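Local coordinates for choline binding protein PCPA (Streptococcus pneumoniae, PDB 4CP6), which is a leucine-rich-repeat protein of the pneumococcus and a vaccine antigen, probably held at the cell surface by binding choline, at residues 284-289 against 307-312. Residues are numbered along the deposited sequence; the frame is centred on the assembly and turned at random.
Sequences GTFAFA and ERLAFY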
loop_
_atom_site.group_PDB
_atom_site.type_symbol
_atom_site.label_atom_id
_atom_site.label_comp_id
_atom_site.label_asym_id
_atom_site.label_seq_id
_atom_site.Cartn_x
_atom_site.Cartn_y
_atom_site.Cartn_z
ATOM N N GLY A 284 -7.780 8.747 6.708
ATOM C CA GLY A 284 -7.312 7.385 6.958
ATOM C C GLY A 284 -5.945 7.280 7.597
ATOM O O GLY A 284 -5.139 8.215 7.551
ATOM N N THR A 285 -5.629 6.080 8.094
ATOM C CA THR A 285 -4.348 5.836 8.750
ATOM C C THR A 285 -3.180 6.095 7.775
ATOM O O THR A 285 -3.253 5.753 6.588
ATOM C CB THR A 285 -4.348 4.449 9.435
ATOM O OG1 THR A 285 -3.185 4.323 10.250
ATOM C CG2 THR A 285 -4.345 3.308 8.433
ATOM N N PHE A 286 -2.079 6.706 8.276
ATOM C CA PHE A 286 -0.907 7.042 7.474
ATOM C C PHE A 286 -1.244 7.925 6.275
ATOM O O PHE A 286 -0.451 7.971 5.318
ATOM C CB PHE A 286 -0.172 5.773 7.023
ATOM C CG PHE A 286 0.528 4.988 8.106
ATOM C CD1 PHE A 286 -0.183 4.114 8.916
ATOM C CD2 PHE A 286 1.905 5.088 8.275
ATOM C CE1 PHE A 286 0.466 3.375 9.905
ATOM C CE2 PHE A 286 2.552 4.356 9.271
ATOM C CZ PHE A 286 1.826 3.515 10.079
ATOM N N ALA A 287 -2.394 8.648 6.291
ATOM C CA ALA A 287 -2.738 9.393 5.081
ATOM C C ALA A 287 -1.622 10.311 4.606
ATOM O O ALA A 287 -1.385 10.365 3.397
ATOM C CB ALA A 287 -4.010 10.194 5.279
ATOM N N PHE A 288 -0.962 11.054 5.518
ATOM C CA PHE A 288 0.090 11.991 5.117
ATOM C C PHE A 288 1.444 11.529 5.579
ATOM O O PHE A 288 2.384 12.344 5.633
ATOM C CB PHE A 288 -0.212 13.430 5.587
ATOM C CG PHE A 288 -1.635 13.869 5.373
ATOM C CD1 PHE A 288 -2.144 14.024 4.088
ATOM C CD2 PHE A 288 -2.475 14.104 6.452
ATOM C CE1 PHE A 288 -3.476 14.404 3.895
ATOM C CE2 PHE A 288 -3.806 14.486 6.254
ATOM C CZ PHE A 288 -4.293 14.596 4.972
ATOM N N ALA A 289 1.599 10.234 5.889
ATOM C CA ALA A 289 2.876 9.745 6.368
ATOM C C ALA A 289 3.986 9.991 5.353
ATOM O O ALA A 289 3.867 9.621 4.193
ATOM C CB ALA A 289 2.796 8.265 6.740
ATOM N N GLU A 307 -7.229 9.104 11.768
ATOM C CA GLU A 307 -6.693 7.823 12.183
ATOM C C GLU A 307 -5.212 7.826 12.507
ATOM O O GLU A 307 -4.498 8.823 12.312
ATOM C CB GLU A 307 -7.021 6.752 11.124
ATOM C CG GLU A 307 -8.506 6.519 10.907
ATOM C CD GLU A 307 -8.821 5.312 10.037
ATOM O OE1 GLU A 307 -8.008 4.923 9.158
ATOM O OE2 GLU A 307 -9.923 4.758 10.239
ATOM N N ARG A 308 -4.751 6.676 12.989
ATOM C CA ARG A 308 -3.388 6.453 13.422
ATOM C C ARG A 308 -2.331 6.940 12.442
ATOM O O ARG A 308 -2.389 6.627 11.253
ATOM C CB ARG A 308 -3.201 4.950 13.720
ATOM C CG ARG A 308 -1.758 4.498 13.968
ATOM C CD ARG A 308 -1.704 3.090 14.570
ATOM N NE ARG A 308 -0.311 2.687 14.821
ATOM C CZ ARG A 308 0.447 1.960 14.008
ATOM N NH1 ARG A 308 -0.031 1.536 12.845
ATOM N NH2 ARG A 308 1.691 1.640 14.360
ATOM N N LEU A 309 -1.379 7.708 12.933
ATOM C CA LEU A 309 -0.219 8.166 12.181
ATOM C C LEU A 309 -0.607 8.871 10.896
ATOM O O LEU A 309 0.149 8.847 9.926
ATOM C CB LEU A 309 0.815 7.037 11.965
ATOM C CG LEU A 309 1.499 6.584 13.276
ATOM C CD1 LEU A 309 2.112 5.186 13.129
ATOM C CD2 LEU A 309 2.549 7.598 13.696
ATOM N N ALA A 310 -1.715 9.618 10.924
ATOM C CA ALA A 310 -2.087 10.388 9.729
ATOM C C ALA A 310 -1.045 11.503 9.472
ATOM O O ALA A 310 -0.735 11.800 8.322
ATOM C CB ALA A 310 -3.469 11.015 9.919
ATOM N N PHE A 311 -0.536 12.125 10.546
ATOM C CA PHE A 311 0.486 13.166 10.493
ATOM C C PHE A 311 1.739 12.552 11.080
ATOM O O PHE A 311 1.875 12.458 12.302
ATOM C CB PHE A 311 0.039 14.408 11.279
ATOM C CG PHE A 311 -1.174 15.057 10.659
ATOM C CD1 PHE A 311 -1.053 15.845 9.522
ATOM C CD2 PHE A 311 -2.424 14.895 11.221
ATOM C CE1 PHE A 311 -2.172 16.466 8.959
ATOM C CE2 PHE A 311 -3.551 15.504 10.642
ATOM C CZ PHE A 311 -3.404 16.296 9.531
ATOM N N TYR A 312 2.633 12.092 10.218
ATOM C CA TYR A 312 3.810 11.337 10.646
ATOM C C TYR A 312 4.942 11.634 9.709
ATOM O O TYR A 312 4.854 11.351 8.525
ATOM C CB TYR A 312 3.449 9.849 10.556
ATOM C CG TYR A 312 4.515 8.844 10.922
ATOM C CD1 TYR A 312 5.408 9.087 11.964
ATOM C CD2 TYR A 312 4.562 7.597 10.301
ATOM C CE1 TYR A 312 6.307 8.111 12.388
ATOM C CE2 TYR A 312 5.474 6.621 10.700
ATOM C CZ TYR A 312 6.350 6.888 11.740
ATOM O OH TYR A 312 7.252 5.920 12.160
HETATM O O HOH W 1 -2.507 1.936 11.334
#
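G284 lays its CA 3.4 Å from OE1 of E307, and the same carboxylate oxygen takes a weak, bent bond from the backbone N of T285, whose side chain crosses that of E307 at about a right angle. T285 then turns OG1 anti to its own backbone N (chi1 -170°), which carries the hydroxyl to the carbonyl O of R308 at 2.6 Å, the donor tilted out of the carbonyl plane. That oxygen is gripped twice, because the N of F286 also reaches it, nearly in line with C=O. A water donates to T285 OG1 and accepts from R308 NH1, tying the arginine tip back to the threonine. The F286 ring has CB of L309 over the centre of one face, 4.0 Å from the centroid, a CH-pi contact. NH1 of R308 lies in the ring plane at the edge, 3.5 Å from F286 CE1, with the guanidinium turned 73° from the ring; F286 CZ touches L309 CD1. After the turn through A287, F288 N bonds to A310 O at 2.9 Å, and its ring lies beside that of F311, planes 35° apart. A289 closes the segment with CB at the edge of the Y312 ring and its CA-H directed at Y312 O. Equivalent turns of successive leucine-rich repeats thus lie one on the next: 284-289 leaves strand 282-283, while segment 307-312 leaves strand 305-306, and F288 and F311 both pack on I297 of strand 296-298. The pile continues in either direction, F286 stacking on Y263 and Y312 touching N335 of strand 334-335.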